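Local atomic coordinates of Two-component response regulator (Geobacillus stearothermophilus, PDB entry 6SWI), a protein that probably binds DNA through its C-terminal helix-turn-helix domain and so regulates transcription of genes of the arabinan utilization system. Residues 64-67 with 68-72. Numbering follows the deposited sequence. Where two conformers were deposited one is given.
Sequences AELL and LSTEL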
loop_
_atom_site.group_PDB
_atom_site.type_symbol
_atom_site.label_atom_id
_atom_site.label_comp_id
_atom_site.label_asym_id
_atom_site.label_seq_id
_atom_site.Cartn_x
_atom_site.Cartn_y
_atom_site.Cartn_z
ATOM N N ALA A 64 -6.207 0.747 3.395
ATOM C CA ALA A 64 -7.065 1.623 4.179
ATOM C C ALA A 64 -8.228 2.129 3.342
ATOM O O ALA A 64 -9.373 2.167 3.808
ATOM C CB ALA A 64 -6.238 2.778 4.728
ATOM N N GLU A 65 -7.957 2.507 2.094
ATOM C CA GLU A 65 -9.023 2.944 1.201
ATOM C C GLU A 65 -10.065 1.847 1.014
ATOM O O GLU A 65 -11.273 2.100 1.109
ATOM C CB GLU A 65 -8.415 3.347 -0.138
ATOM C CG GLU A 65 -9.414 3.684 -1.204
ATOM C CD GLU A 65 -8.733 3.885 -2.531
ATOM O OE1 GLU A 65 -8.905 3.026 -3.419
ATOM O OE2 GLU A 65 -8.012 4.893 -2.669
ATOM N N LEU A 66 -9.613 0.618 0.744
ATOM C CA LEU A 66 -10.548 -0.485 0.534
ATOM C C LEU A 66 -11.326 -0.813 1.799
ATOM O O LEU A 66 -12.498 -1.197 1.723
ATOM C CB LEU A 66 -9.798 -1.721 0.037
ATOM C CG LEU A 66 -9.214 -1.607 -1.374
ATOM C CD1 LEU A 66 -8.277 -2.764 -1.639
ATOM C CD2 LEU A 66 -10.311 -1.571 -2.410
ATOM N N LEU A 67 -10.707 -0.668 2.968
ATOM C CA LEU A 67 -11.413 -0.942 4.213
ATOM C C LEU A 67 -12.572 0.018 4.410
ATOM O O LEU A 67 -13.608 -0.365 4.962
ATOM C CB LEU A 67 -10.456 -0.839 5.403
ATOM C CG LEU A 67 -9.483 -2.019 5.549
ATOM C CD1 LEU A 67 -8.367 -1.682 6.508
ATOM C CD2 LEU A 67 -10.210 -3.266 6.026
ATOM N N LEU A 68 -12.427 1.265 3.967
ATOM C CA LEU A 68 -13.460 2.259 4.208
ATOM C C LEU A 68 -14.468 2.360 3.079
ATOM O O LEU A 68 -15.619 2.740 3.323
ATOM C CB LEU A 68 -12.825 3.629 4.436
ATOM C CG LEU A 68 -11.864 3.642 5.621
ATOM C CD1 LEU A 68 -11.413 5.061 5.938
ATOM C CD2 LEU A 68 -12.457 2.962 6.861
ATOM N N SER A 69 -14.079 2.037 1.851
ATOM C CA SER A 69 -14.929 2.263 0.691
ATOM C C SER A 69 -15.519 0.988 0.122
ATOM O O SER A 69 -16.202 1.045 -0.898
ATOM C CB SER A 69 -14.151 2.993 -0.400
ATOM O OG SER A 69 -13.157 2.138 -0.915
ATOM N N THR A 70 -15.265 -0.153 0.747
ATOM C CA THR A 70 -15.870 -1.411 0.349
ATOM C C THR A 70 -16.169 -2.200 1.608
ATOM O O THR A 70 -15.675 -1.894 2.698
ATOM C CB THR A 70 -14.951 -2.299 -0.513
ATOM O OG1 THR A 70 -14.002 -2.974 0.328
ATOM C CG2 THR A 70 -14.233 -1.515 -1.599
ATOM N N GLU A 71 -16.963 -3.253 1.438
ATOM C CA GLU A 71 -17.217 -4.218 2.495
ATOM C C GLU A 71 -16.465 -5.520 2.250
ATOM O O GLU A 71 -16.860 -6.570 2.760
ATOM C CB GLU A 71 -18.722 -4.427 2.690
ATOM C CG GLU A 71 -19.411 -3.141 3.151
ATOM C CD GLU A 71 -20.921 -3.233 3.216
ATOM O OE1 GLU A 71 -21.503 -4.144 2.593
ATOM O OE2 GLU A 71 -21.529 -2.372 3.894
ATOM N N LEU A 72 -15.372 -5.460 1.494
ATOM C CA LEU A 72 -14.599 -6.656 1.206
ATOM C C LEU A 72 -14.063 -7.262 2.497
ATOM O O LEU A 72 -13.632 -6.529 3.397
ATOM C CB LEU A 72 -13.383 -6.302 0.355
ATOM C CG LEU A 72 -13.629 -5.957 -1.109
ATOM C CD1 LEU A 72 -12.389 -5.315 -1.691
ATOM C CD2 LEU A 72 -14.015 -7.192 -1.896
#
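The flat groups where Glu65 meets Ser69 and Leu66 meets Thr70 are peptide carbonyls. Glu65 O takes the backbone N of Ser69 at 2.9 Å, almost in line with its C=O bond. In one of the two conformers of Ser69, OG also bonds Glu65 O at 2.8 Å, from above the carbonyl plane, and two donors then grip one oxygen. The carboxylate of Glu65 plays no part in this; it instead forms a salt bridge with Lys62.

One residue on, Leu66 O receives Thr70 OG1 at 2.7 Å, tilted 28° from the carbonyl plane, with a weaker bond from Thr70 N. A chi1 of 79° sets OG1 between the backbone N and the carbonyl carbon of Thr70, from where it leans back to the helix and also accepts the N-H of Leu72 at 3.1 Å, nearly straight at 166°. That second bond makes an ST turn, leading the chain out of the helix just where Thr70 leaves helical geometry. Thr70 CG2 lies alongside Leu66, 4.0 Å from Leu66 CD2, and the same CD2 is 4.3 Å from Leu72 CD1. A valine in place of Thr70 would probably cost Leu66 O its hydroxyl donor and the N-H of Leu72 its acceptor, leaving the turn freer to shift.

At this C-terminal end of helix 51-69, Leu67 packs on Ile74 and Ile77 of helix 74-80 and on Phe93 of helix 86-97. Tyr104 of helix 101-108 touches Ala64, Leu67 and Leu68, and Arg105 of that helix bonds Leu67 O and Leu72 O, tying the helix end and the outgoing loop to one side chain.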